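Local coordinates for 457aa long hypothetical protein (Pyrococcus horikoshii, PDB 2CSU) that is of unknown function but joins a Rossmann-like CoA-binding domain to two flavodoxin-like domains of the CoA-ligase superfamily, at residues A[68-73]-A[78-83]; A[97-102]-A[108-113]; A[354-359]-A[387-392]; A[408-413]-A[421-426]. All coordinates share one frame; numbering follows the deposited sequence.

Interaction 1 (A[68-73]-A[78-83]); sequences AIIVVP and KDTLIQ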
loop_
_atom_site.group_PDB
_atom_site.type_symbol
_atom_site.label_atom_id
_atom_site.label_comp_id
_atom_site.label_asym_id
_atom_site.label_seq_id
_atom_site.Cartn_x
_atom_site.Cartn_y
_atom_site.Cartn_z
ATOM N N ALA A 68 -30.771 19.147 4.334
ATOM C CA ALA A 68 -31.220 18.290 5.418
ATOM C C ALA A 68 -30.684 16.890 5.229
ATOM O O ALA A 68 -30.576 16.404 4.106
ATOM C CB ALA A 68 -32.749 18.253 5.473
ATOM N N ILE A 69 -30.349 16.243 6.339
ATOM C CA ILE A 69 -29.862 14.883 6.300
ATOM C C ILE A 69 -30.930 14.046 6.981
ATOM O O ILE A 69 -31.254 14.272 8.152
ATOM C CB ILE A 69 -28.552 14.703 7.080
ATOM C CG1 ILE A 69 -27.545 15.816 6.730
ATOM C CG2 ILE A 69 -27.997 13.310 6.806
ATOM C CD1 ILE A 69 -27.314 16.035 5.247
ATOM N N ILE A 70 -31.497 13.093 6.252
ATOM C CA ILE A 70 -32.515 12.253 6.827
ATOM C C ILE A 70 -31.883 10.949 7.270
ATOM O O ILE A 70 -31.419 10.148 6.456
ATOM C CB ILE A 70 -33.657 12.028 5.831
ATOM C CG1 ILE A 70 -34.293 13.387 5.495
ATOM C CG2 ILE A 70 -34.677 11.070 6.417
ATOM C CD1 ILE A 70 -35.534 13.332 4.591
ATOM N N VAL A 71 -31.849 10.763 8.586
ATOM C CA VAL A 71 -31.260 9.583 9.190
ATOM C C VAL A 71 -32.193 8.998 10.239
ATOM O O VAL A 71 -31.802 8.640 11.345
ATOM C CB VAL A 71 -29.913 9.969 9.800
ATOM C CG1 VAL A 71 -30.126 10.918 10.981
ATOM C CG2 VAL A 71 -29.187 8.721 10.273
ATOM N N VAL A 72 -33.485 8.972 9.871
ATOM C CA VAL A 72 -34.468 8.308 10.709
ATOM C C VAL A 72 -34.856 6.950 10.115
ATOM O O VAL A 72 -34.485 6.602 9.004
ATOM C CB VAL A 72 -35.693 9.213 10.805
ATOM C CG1 VAL A 72 -35.328 10.498 11.544
ATOM C CG2 VAL A 72 -36.187 9.555 9.411
ATOM N N PRO A 73 -35.571 6.153 10.928
ATOM C CA PRO A 73 -36.094 4.870 10.479
ATOM C C PRO A 73 -36.954 4.986 9.212
ATOM O O PRO A 73 -37.583 5.995 8.931
ATOM C CB PRO A 73 -36.897 4.274 11.634
ATOM C CG PRO A 73 -36.414 4.955 12.911
ATOM C CD PRO A 73 -35.875 6.348 12.333
ATOM N N LYS A 78 -40.647 9.271 4.302
ATOM C CA LYS A 78 -41.656 9.910 3.464
ATOM C C LYS A 78 -42.087 11.264 4.030
ATOM O O LYS A 78 -41.922 12.306 3.408
ATOM C CB LYS A 78 -42.866 8.978 3.365
ATOM C CG LYS A 78 -43.385 8.866 1.930
ATOM C CD LYS A 78 -44.891 8.611 1.868
ATOM C CE LYS A 78 -45.222 7.132 1.629
ATOM N NZ LYS A 78 -46.239 7.016 0.585
ATOM N N ASP A 79 -42.701 11.150 5.196
ATOM C CA ASP A 79 -43.229 12.331 5.857
ATOM C C ASP A 79 -42.141 13.353 6.196
ATOM O O ASP A 79 -42.393 14.554 6.199
ATOM C CB ASP A 79 -43.981 11.939 7.127
ATOM C CG ASP A 79 -44.632 13.130 7.796
ATOM O OD1 ASP A 79 -45.404 13.842 7.106
ATOM O OD2 ASP A 79 -44.371 13.353 9.001
ATOM N N THR A 80 -40.934 12.881 6.501
ATOM C CA THR A 80 -39.846 13.798 6.806
ATOM C C THR A 80 -39.465 14.522 5.521
ATOM O O THR A 80 -39.196 15.723 5.525
ATOM C CB THR A 80 -38.612 13.052 7.375
ATOM O OG1 THR A 80 -38.230 11.992 6.486
ATOM C CG2 THR A 80 -38.932 12.469 8.742
ATOM N N LEU A 81 -39.458 13.794 4.412
ATOM C CA LEU A 81 -39.128 14.400 3.130
ATOM C C LEU A 81 -40.135 15.489 2.788
ATOM O O LEU A 81 -39.755 16.568 2.348
ATOM C CB LEU A 81 -39.126 13.347 2.025
ATOM C CG LEU A 81 -38.785 13.869 0.630
ATOM C CD1 LEU A 81 -37.320 14.277 0.585
ATOM C CD2 LEU A 81 -39.041 12.781 -0.404
ATOM N N ILE A 82 -41.422 15.205 2.988
ATOM C CA ILE A 82 -42.477 16.178 2.707
ATOM C C ILE A 82 -42.301 17.406 3.604
ATOM O O ILE A 82 -42.456 18.543 3.152
ATOM C CB ILE A 82 -43.888 15.551 2.919
ATOM C CG1 ILE A 82 -44.104 14.438 1.880
ATOM C CG2 ILE A 82 -44.997 16.628 2.787
ATOM C CD1 ILE A 82 -45.455 13.742 1.954
ATOM N N GLN A 83 -41.976 17.185 4.877
ATOM C CA GLN A 83 -41.758 18.317 5.766
ATOM C C GLN A 83 -40.628 19.185 5.184
ATOM O O GLN A 83 -40.766 20.402 5.075
ATOM C CB GLN A 83 -41.402 17.827 7.173
ATOM C CG GLN A 83 -42.630 17.433 8.030
ATOM C CD GLN A 83 -42.244 16.867 9.389
ATOM O OE1 GLN A 83 -41.446 17.461 10.117
ATOM N NE2 GLN A 83 -42.812 15.721 9.738
#
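Where I70 and V72 meet T80 and L81, no ring or other planar group takes part; the flat groups lie further round helix 78-83, where D79 and Q83 pair one turn apart. Q83 NE2 lies 2.9 Å from D79 OD2, which it meets from above the carboxylate plane, while the oxygen sits within the amide plane; the bond is bent, 135° at the hydrogen. S57 takes the other end of this amide, bonding to OE1.

The contact itself is van der Waals packing, with no hydrogen bond across it. I70 runs out with its chain extended (chi2 -175°), so that CD1 reaches the helix surface, 3.6 Å from T80 OG1 and 4.0 Å from L81 N. Its other branch, CG2, flanks the same hydroxyl at 3.7 Å. T80 OG1 stands between its own backbone N and carbonyl carbon (chi1 53°), a setting that lets it bond back to the carbonyls of F76 and V77; I70 therefore packs against a hydroxyl already satisfied by its own helix. The methyl of T80 lies alongside V72, the two pointing in opposite directions, with T80 CG2 to V72 CG2 at 4.1 Å. Strand 67-70 thus rests on the helix that follows it, the first half of a beta-alpha-beta crossover in a Rossmann-like parallel sheet.

Interaction 2 (A[97-102]-A[108-113]); sequences AGFGET and REEKEL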
loop_
_atom_site.group_PDB
_atom_site.type_symbol
_atom_site.label_atom_id
_atom_site.label_comp_id
_atom_site.label_asym_id
_atom_site.label_seq_id
_atom_site.Cartn_x
_atom_site.Cartn_y
_atom_site.Cartn_z
ATOM N N ALA A 97 -31.620 3.335 4.832
ATOM C CA ALA A 97 -31.771 2.233 3.892
ATOM C C ALA A 97 -33.165 1.611 3.985
ATOM O O ALA A 97 -34.026 2.041 4.736
ATOM C CB ALA A 97 -30.708 1.185 4.213
ATOM N N GLY A 98 -33.382 0.581 3.145
ATOM C CA GLY A 98 -34.668 -0.106 3.160
ATOM C C GLY A 98 -35.501 0.238 1.925
ATOM O O GLY A 98 -36.715 0.061 1.883
ATOM N N PHE A 99 -34.810 0.782 0.905
ATOM C CA PHE A 99 -35.513 1.182 -0.308
ATOM C C PHE A 99 -35.181 0.283 -1.518
ATOM O O PHE A 99 -35.335 -0.931 -1.488
ATOM C CB PHE A 99 -35.192 2.654 -0.591
ATOM C CG PHE A 99 -35.783 3.515 0.496
ATOM C CD1 PHE A 99 -37.134 3.847 0.458
ATOM C CD2 PHE A 99 -34.986 3.965 1.538
ATOM C CE1 PHE A 99 -37.684 4.623 1.469
ATOM C CE2 PHE A 99 -35.547 4.741 2.548
ATOM C CZ PHE A 99 -36.896 5.073 2.520
ATOM N N GLY A 100 -34.747 0.924 -2.622
ATOM C CA GLY A 100 -34.647 0.199 -3.895
ATOM C C GLY A 100 -33.608 -0.928 -3.878
ATOM O O GLY A 100 -33.467 -1.690 -4.825
ATOM N N GLU A 101 -32.863 -1.130 -2.802
ATOM C CA GLU A 101 -31.898 -2.223 -2.771
ATOM C C GLU A 101 -32.532 -3.505 -2.241
ATOM O O GLU A 101 -31.961 -4.588 -2.369
ATOM C CB GLU A 101 -30.709 -1.870 -1.880
ATOM C CG GLU A 101 -31.046 -1.887 -0.393
ATOM C CD GLU A 101 -31.623 -0.584 0.116
ATOM O OE1 GLU A 101 -32.127 0.225 -0.701
ATOM O OE2 GLU A 101 -31.585 -0.369 1.349
ATOM N N THR A 102 -33.714 -3.377 -1.647
ATOM C CA THR A 102 -34.397 -4.527 -1.078
ATOM C C THR A 102 -35.406 -5.204 -2.004
ATOM O O THR A 102 -35.935 -6.260 -1.668
ATOM C CB THR A 102 -35.126 -4.142 0.211
ATOM O OG1 THR A 102 -36.220 -3.272 -0.110
ATOM C CG2 THR A 102 -34.169 -3.434 1.173
ATOM N N ARG A 108 -40.376 1.079 -5.743
ATOM C CA ARG A 108 -41.571 1.896 -5.896
ATOM C C ARG A 108 -41.603 3.012 -4.865
ATOM O O ARG A 108 -41.898 4.165 -5.196
ATOM C CB ARG A 108 -42.825 1.019 -5.782
ATOM C CG ARG A 108 -44.135 1.787 -5.817
ATOM C CD ARG A 108 -45.302 0.888 -6.214
ATOM N NE ARG A 108 -45.574 -0.161 -5.236
ATOM C CZ ARG A 108 -46.114 0.050 -4.040
ATOM N NH1 ARG A 108 -46.450 1.275 -3.658
ATOM N NH2 ARG A 108 -46.319 -0.972 -3.222
ATOM N N GLU A 109 -41.298 2.683 -3.617
ATOM C CA GLU A 109 -41.292 3.699 -2.575
ATOM C C GLU A 109 -40.221 4.721 -2.923
ATOM O O GLU A 109 -40.402 5.928 -2.743
ATOM C CB GLU A 109 -40.957 3.091 -1.223
ATOM C CG GLU A 109 -42.020 2.196 -0.653
ATOM C CD GLU A 109 -41.795 1.935 0.812
ATOM O OE1 GLU A 109 -42.247 0.884 1.311
ATOM O OE2 GLU A 109 -41.171 2.794 1.471
ATOM N N GLU A 110 -39.104 4.210 -3.430
ATOM C CA GLU A 110 -37.985 5.052 -3.797
ATOM C C GLU A 110 -38.406 6.059 -4.849
ATOM O O GLU A 110 -38.117 7.250 -4.721
ATOM C CB GLU A 110 -36.822 4.190 -4.298
ATOM C CG GLU A 110 -35.592 4.980 -4.685
ATOM C CD GLU A 110 -34.346 4.136 -4.667
ATOM O OE1 GLU A 110 -33.905 3.772 -3.563
ATOM O OE2 GLU A 110 -33.807 3.826 -5.746
ATOM N N LYS A 111 -39.104 5.582 -5.878
ATOM C CA LYS A 111 -39.573 6.463 -6.943
ATOM C C LYS A 111 -40.496 7.544 -6.403
ATOM O O LYS A 111 -40.451 8.685 -6.850
ATOM C CB LYS A 111 -40.332 5.676 -8.016
ATOM C CG LYS A 111 -41.166 6.587 -8.912
ATOM C CD LYS A 111 -42.614 6.130 -9.010
ATOM C CE LYS A 111 -43.570 7.335 -9.010
ATOM N NZ LYS A 111 -44.360 7.433 -7.746
ATOM N N GLU A 112 -41.351 7.165 -5.460
ATOM C CA GLU A 112 -42.283 8.100 -4.860
ATOM C C GLU A 112 -41.504 9.185 -4.127
ATOM O O GLU A 112 -41.904 10.349 -4.147
ATOM C CB GLU A 112 -43.238 7.357 -3.908
ATOM C CG GLU A 112 -44.244 8.227 -3.143
ATOM C CD GLU A 112 -45.053 9.158 -4.039
ATOM O OE1 GLU A 112 -45.345 8.788 -5.193
ATOM O OE2 GLU A 112 -45.413 10.265 -3.582
ATOM N N LEU A 113 -40.389 8.811 -3.499
ATOM C CA LEU A 113 -39.553 9.785 -2.787
ATOM C C LEU A 113 -39.029 10.812 -3.784
ATOM O O LEU A 113 -39.034 12.005 -3.516
ATOM C CB LEU A 113 -38.352 9.118 -2.105
ATOM C CG LEU A 113 -38.515 8.179 -0.907
ATOM C CD1 LEU A 113 -37.129 7.832 -0.367
ATOM C CD2 LEU A 113 -39.344 8.839 0.189
#
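F99 and G100 present a ring and a backbone N-H, respectively, to helix 108-113, and hydrogen bonding joins them first. G100 N donates to E110 OE1 at 3.1 Å, with 150° at the hydrogen, approaching from above the carboxylate plane rather than within it. E110 reaches across because its CG is anti to the backbone N (chi1 -179°) and the chain beyond is extended. N184 also bonds to E110 OE1, giving that oxygen two donors, and it bonds to E101 OE1 as well. The two glutamate oxygens, E101 OE1 and E110 OE1, are 4.9 Å apart; the N184 amide that bonds to both would be expected to soften any repulsion between them.

Within the loop, E101 turns back so that G98 N meets its OE2 at 2.7 Å on the syn side, tilted 30° from the carboxylate plane, in a nearly straight bond. A type I turn spans F99 to T102, and F99 O accepts both the amide and the hydroxyl of T102. This turn lies in the connection from strand 91-94 to helix 104-120 of the Rossmann-like domain, so the contact folds the incoming loop onto that helix from its second turn on.

Apolar packing centres on F99. L113 CD1 stands over one face in a CH-pi contact, 4.1 Å from the F99 ring centroid and displaced toward the rim, the two side chains crossing at about a right angle. V77 of helix 74-87 touches both residues.

Of the ionic groups, E109 brings OE2 within 3.9 Å of F99 CE1, its carboxylate almost perpendicular to the ring, while its OE1 forms a salt bridge with K74.

Interaction 3 (A[354-359]-A[387-392]); sequences EDYYRT and TEHAEG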
loop_
_atom_site.group_PDB
_atom_site.type_symbol
_atom_site.label_atom_id
_atom_site.label_comp_id
_atom_site.label_asym_id
_atom_site.label_seq_id
_atom_site.Cartn_x
_atom_site.Cartn_y
_atom_site.Cartn_z
ATOM N N GLU A 354 21.888 18.608 -1.522
ATOM C CA GLU A 354 22.486 19.417 -2.578
ATOM C C GLU A 354 22.497 18.680 -3.921
ATOM O O GLU A 354 22.312 19.258 -4.984
ATOM C CB GLU A 354 23.918 19.777 -2.174
ATOM C CG GLU A 354 23.984 20.702 -0.955
ATOM C CD GLU A 354 23.015 21.854 -1.117
ATOM O OE1 GLU A 354 22.995 22.467 -2.177
ATOM O OE2 GLU A 354 22.308 22.156 -0.158
ATOM N N ASP A 355 22.769 17.361 -3.846
ATOM C CA ASP A 355 22.801 16.566 -5.068
ATOM C C ASP A 355 21.422 16.489 -5.725
ATOM O O ASP A 355 21.274 16.556 -6.938
ATOM C CB ASP A 355 23.286 15.159 -4.714
ATOM C CG ASP A 355 24.751 15.206 -4.303
ATOM O OD1 ASP A 355 25.090 14.549 -3.318
ATOM O OD2 ASP A 355 25.535 15.866 -4.979
ATOM N N TYR A 356 20.394 16.290 -4.878
ATOM C CA TYR A 356 19.032 16.241 -5.399
ATOM C C TYR A 356 18.625 17.577 -6.030
ATOM O O TYR A 356 18.011 17.639 -7.085
ATOM C CB TYR A 356 18.086 15.894 -4.246
ATOM C CG TYR A 356 17.847 14.424 -4.202
ATOM C CD1 TYR A 356 18.779 13.587 -3.594
ATOM C CD2 TYR A 356 16.677 13.880 -4.735
ATOM C CE1 TYR A 356 18.541 12.223 -3.509
ATOM C CE2 TYR A 356 16.443 12.513 -4.658
ATOM C CZ TYR A 356 17.374 11.686 -4.054
ATOM O OH TYR A 356 17.143 10.326 -3.957
ATOM N N TYR A 357 18.958 18.675 -5.321
ATOM C CA TYR A 357 18.651 20.000 -5.856
ATOM C C TYR A 357 19.264 20.196 -7.244
ATOM O O TYR A 357 18.588 20.517 -8.211
ATOM C CB TYR A 357 19.210 21.048 -4.885
ATOM C CG TYR A 357 19.450 22.344 -5.585
ATOM C CD1 TYR A 357 18.372 23.106 -6.030
ATOM C CD2 TYR A 357 20.750 22.825 -5.758
ATOM C CE1 TYR A 357 18.588 24.336 -6.633
ATOM C CE2 TYR A 357 20.967 24.052 -6.369
ATOM C CZ TYR A 357 19.892 24.803 -6.812
ATOM O OH TYR A 357 20.101 26.004 -7.461
ATOM N N ARG A 358 20.575 20.018 -7.346
ATOM C CA ARG A 358 21.260 20.236 -8.611
ATOM C C ARG A 358 20.753 19.358 -9.749
ATOM O O ARG A 358 20.470 19.851 -10.840
ATOM C CB ARG A 358 22.769 20.029 -8.440
ATOM C CG ARG A 358 23.462 21.151 -7.681
ATOM C CD ARG A 358 24.953 20.875 -7.541
ATOM N NE ARG A 358 25.732 21.383 -8.672
ATOM C CZ ARG A 358 27.061 21.335 -8.729
ATOM N NH1 ARG A 358 27.742 20.796 -7.725
ATOM N NH2 ARG A 358 27.713 21.837 -9.774
ATOM N N THR A 359 20.648 18.059 -9.497
ATOM C CA THR A 359 20.186 17.132 -10.527
ATOM C C THR A 359 18.762 17.440 -11.018
ATOM O O THR A 359 18.487 17.387 -12.219
ATOM C CB THR A 359 20.236 15.676 -10.018
ATOM O OG1 THR A 359 21.584 15.342 -9.657
ATOM C CG2 THR A 359 19.764 14.725 -11.099
ATOM N N THR A 387 14.800 14.738 5.549
ATOM C CA THR A 387 14.076 15.576 4.600
ATOM C C THR A 387 14.926 16.383 3.633
ATOM O O THR A 387 14.385 17.070 2.774
ATOM C CB THR A 387 13.199 16.600 5.342
ATOM O OG1 THR A 387 14.046 17.544 6.006
ATOM C CG2 THR A 387 12.323 15.916 6.376
ATOM N N GLU A 388 16.245 16.316 3.743
ATOM C CA GLU A 388 17.058 17.141 2.860
ATOM C C GLU A 388 16.877 16.860 1.382
ATOM O O GLU A 388 16.827 17.786 0.571
ATOM C CB GLU A 388 18.543 17.057 3.253
ATOM C CG GLU A 388 19.177 15.676 3.262
ATOM C CD GLU A 388 20.632 15.728 3.722
ATOM O OE1 GLU A 388 20.871 15.883 4.945
ATOM O OE2 GLU A 388 21.532 15.636 2.859
ATOM N N HIS A 389 16.758 15.589 1.023
ATOM C CA HIS A 389 16.588 15.234 -0.378
ATOM C C HIS A 389 15.290 15.838 -0.895
ATOM O O HIS A 389 15.258 16.420 -1.973
ATOM C CB HIS A 389 16.629 13.715 -0.505
ATOM C CG HIS A 389 17.695 13.095 0.343
ATOM N ND1 HIS A 389 17.515 12.831 1.683
ATOM C CD2 HIS A 389 18.986 12.787 0.069
ATOM C CE1 HIS A 389 18.649 12.390 2.198
ATOM N NE2 HIS A 389 19.558 12.356 1.240
ATOM N N ALA A 390 14.220 15.721 -0.121
ATOM C CA ALA A 390 12.954 16.323 -0.522
ATOM C C ALA A 390 13.153 17.839 -0.641
ATOM O O ALA A 390 12.800 18.445 -1.649
ATOM C CB ALA A 390 11.894 16.021 0.496
ATOM N N GLU A 391 13.725 18.455 0.388
ATOM C CA GLU A 391 13.964 19.896 0.353
ATOM C C GLU A 391 14.675 20.217 -0.944
ATOM O O GLU A 391 14.296 21.143 -1.656
ATOM C CB GLU A 391 14.820 20.325 1.548
ATOM C CG GLU A 391 14.091 20.213 2.879
ATOM C CD GLU A 391 15.035 20.191 4.061
ATOM O OE1 GLU A 391 14.574 19.854 5.174
ATOM O OE2 GLU A 391 16.232 20.507 3.877
ATOM N N GLY A 392 15.704 19.435 -1.256
ATOM C CA GLY A 392 16.435 19.648 -2.493
ATOM C C GLY A 392 15.547 19.584 -3.728
ATOM O O GLY A 392 15.782 20.304 -4.696
#
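Y357 and G392 mark the place where helices 354-359 and 388-392 come closest in their backbones, with their CA atoms 4.0 Å apart. The axes run in the same general direction, inclined by only 22°. They approach to 7.3 Å. G392, without a side chain, lets the backbones come this close. Its carbonyl meets the opposing helix directly, in a CA-H...O contact from Y357 CA to G392 O of 3.1 Å, and the same oxygen lies near the plane of the Y357 ring, at its edge. With CG anti to the backbone N (chi1 156°), Y357 leads its ring away while CB stays by G392 O.

One turn earlier on the second helix, H389 engages Y356 in two ways. H389 CB sits over the middle of the tyrosine face, 3.8 Å from the Y356 ring centroid. Its imidazole then bends past the rim, so that H389 CD2 comes to 3.6 Å from Y356 CE1; with planes 79° apart, the pair is an offset edge-to-face arrangement in which the histidine supplies the edge.

Both phenols are anchored elsewhere. Y356 OH bonds to I375 O, at the sheet beneath, and Y357 OH to E399 and K361. No conventional hydrogen bond crosses between the segments, so their close approach rests on C-H contacts with a ring face and a carbonyl, while the hydroxyl bonds hold the far ends of the two rings in place.

Interaction 4 (A[408-413]-A[421-426]); sequences AMFMAG and ELLEKN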
loop_
_atom_site.group_PDB
_atom_site.type_symbol
_atom_site.label_atom_id
_atom_site.label_comp_id
_atom_site.label_asym_id
_atom_site.label_seq_id
_atom_site.Cartn_x
_atom_site.Cartn_y
_atom_site.Cartn_z
ATOM N N ALA A 408 7.090 12.351 -7.156
ATOM C CA ALA A 408 8.063 11.807 -6.223
ATOM C C ALA A 408 7.690 10.396 -5.777
ATOM O O ALA A 408 6.527 10.036 -5.638
ATOM C CB ALA A 408 8.140 12.740 -5.012
HETATM N N MSE A 409 8.735 9.569 -5.615
HETATM C CA MSE A 409 8.535 8.276 -4.988
HETATM C C MSE A 409 9.574 8.045 -3.899
HETATM O O MSE A 409 10.745 7.804 -4.161
HETATM C CB MSE A 409 8.661 7.198 -6.065
HETATM C CG MSE A 409 7.980 5.887 -5.664
HETATM SE SE MSE A 409 9.147 4.526 -5.536
HETATM C CE MSE A 409 8.858 4.113 -3.810
ATOM N N PHE A 410 9.109 8.180 -2.645
ATOM C CA PHE A 410 10.040 8.109 -1.526
ATOM C C PHE A 410 9.846 6.842 -0.692
ATOM O O PHE A 410 8.737 6.383 -0.447
ATOM C CB PHE A 410 9.822 9.344 -0.652
ATOM C CG PHE A 410 10.738 10.448 -1.090
ATOM C CD1 PHE A 410 10.766 10.830 -2.424
ATOM C CD2 PHE A 410 11.536 11.090 -0.157
ATOM C CE1 PHE A 410 11.596 11.866 -2.826
ATOM C CE2 PHE A 410 12.366 12.131 -0.567
ATOM C CZ PHE A 410 12.398 12.523 -1.900
HETATM N N MSE A 411 10.984 6.253 -0.278
HETATM C CA MSE A 411 10.918 5.047 0.539
HETATM C C MSE A 411 11.828 5.152 1.765
HETATM O O MSE A 411 12.975 5.571 1.694
HETATM C CB MSE A 411 11.353 3.863 -0.326
HETATM C CG MSE A 411 10.331 3.523 -1.412
HETATM SE SE MSE A 411 10.894 2.197 -2.488
HETATM C CE MSE A 411 10.971 0.892 -1.252
ATOM N N ALA A 412 11.268 4.787 2.934
ATOM C CA ALA A 412 9.887 4.322 2.963
ATOM C C ALA A 412 9.407 4.099 4.398
ATOM O O ALA A 412 10.105 4.364 5.369
ATOM C CB ALA A 412 9.812 3.009 2.179
ATOM N N GLY A 413 8.152 3.630 4.515
ATOM C CA GLY A 413 7.600 3.378 5.841
ATOM C C GLY A 413 7.716 4.611 6.737
ATOM O O GLY A 413 7.433 5.735 6.344
ATOM N N GLU A 421 5.342 14.202 3.739
ATOM C CA GLU A 421 4.506 15.280 4.257
ATOM C C GLU A 421 4.972 16.612 3.690
ATOM O O GLU A 421 4.162 17.420 3.234
ATOM C CB GLU A 421 4.544 15.298 5.797
ATOM C CG GLU A 421 3.632 14.245 6.445
ATOM C CD GLU A 421 3.782 14.132 7.965
ATOM O OE1 GLU A 421 3.107 13.260 8.564
ATOM O OE2 GLU A 421 4.563 14.906 8.562
ATOM N N LEU A 422 6.284 16.822 3.688
ATOM C CA LEU A 422 6.867 18.058 3.175
ATOM C C LEU A 422 6.673 18.227 1.671
ATOM O O LEU A 422 6.446 19.339 1.192
ATOM C CB LEU A 422 8.358 18.112 3.519
ATOM C CG LEU A 422 9.137 19.350 3.057
ATOM C CD1 LEU A 422 8.550 20.629 3.673
ATOM C CD2 LEU A 422 10.593 19.192 3.465
ATOM N N LEU A 423 6.791 17.135 0.918
ATOM C CA LEU A 423 6.587 17.207 -0.529
ATOM C C LEU A 423 5.104 17.472 -0.801
ATOM O O LEU A 423 4.752 18.378 -1.563
ATOM C CB LEU A 423 7.009 15.895 -1.199
ATOM C CG LEU A 423 8.503 15.567 -1.128
ATOM C CD1 LEU A 423 8.734 14.081 -1.325
ATOM C CD2 LEU A 423 9.240 16.382 -2.177
ATOM N N GLU A 424 4.242 16.680 -0.170
ATOM C CA GLU A 424 2.822 16.933 -0.392
ATOM C C GLU A 424 2.426 18.359 0.002
ATOM O O GLU A 424 1.517 18.961 -0.555
ATOM C CB GLU A 424 2.023 15.922 0.432
ATOM C CG GLU A 424 2.344 14.478 0.042
ATOM C CD GLU A 424 1.497 14.078 -1.145
ATOM O OE1 GLU A 424 0.538 14.775 -1.443
ATOM O OE2 GLU A 424 1.804 13.060 -1.763
ATOM N N LYS A 425 3.123 18.887 1.025
ATOM C CA LYS A 425 2.814 20.234 1.491
ATOM C C LYS A 425 3.189 21.295 0.451
ATOM O O LYS A 425 2.857 22.469 0.564
ATOM C CB LYS A 425 3.587 20.483 2.788
ATOM C CG LYS A 425 3.565 21.953 3.210
ATOM C CD LYS A 425 4.744 22.315 4.117
ATOM C CE LYS A 425 4.320 22.546 5.572
ATOM N NZ LYS A 425 5.276 23.440 6.226
ATOM N N ASN A 426 3.943 20.852 -0.571
ATOM C CA ASN A 426 4.355 21.781 -1.616
ATOM C C ASN A 426 3.740 21.423 -2.973
ATOM O O ASN A 426 4.210 21.825 -4.028
ATOM C CB ASN A 426 5.883 21.756 -1.707
ATOM C CG ASN A 426 6.472 22.618 -0.618
ATOM O OD1 ASN A 426 6.852 23.766 -0.831
ATOM N ND2 ASN A 426 6.568 22.025 0.585
#
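Next in the chain to L423, which packs on A408 and F410, E424 carries a carboxylate oxygen held from two quarters: E424 OE2 takes a salt bridge from R284 and a hydrogen bond from the backbone N of T430. The second of these ties the helix side chain to the strand that follows it. A further polar bond lies nearby, where N426 ND2 donates to L422 O at 2.8 Å, close to straight on the carbonyl and with the oxygen near the plane of the amide.

Between the segments themselves there is no hydrogen bond, and one methyl does the work. L423 CD1 stands over the centre of the F410 ring, 3.9 Å from its centroid and only 8° from the normal, so that its distances to the ring carbons are all much alike. L423 CG lies anti to the carbonyl carbon (chi1 -66°), part of what places CD1 there. The two side chains cross at about a right angle, a clean CH-pi contact. L423 CD1 also lies 4.0 Å from A408 CB. A408 and F410 alternate with M409, selenomethionine in this model like M411, and so turn toward the helix, while M409 turns away from it.

T430 and I428 add to the packing on A408 and L423. At the strand's end, M411 and, just past it, A412, preceded by a cis peptide bond, pack on G164 of the second subunit. An aliphatic side chain of a helix seated on inward residues of its preceding strand is the usual arrangement of a beta-alpha-beta unit, here strand 406-411, helix 417-424 and strand 430-431 of the flavodoxin-like C-terminal domain.

Overall arrangement
From the N terminus, interaction 1 closes a short loop between strand 67-70 and helix 74-87, and interaction 2 closes the next, folding the loop after strand 91-94 onto helix 104-120. The two touch through L81 and L113, joining neighbouring helices of the Rossmann-like domain. Interaction 3 spans a longer excursion, through strand 371-377, to pair helices 353-365 and 388-400; interaction 4 follows at once on strand 406-411 and helix 417-424. These last two meet where A390 packs on L423 and F410. All four lie in series, none nesting or crossing, and the pairs stand on opposite sides of the chain's centre, interactions 1 and 3 having centres about 56 Å apart.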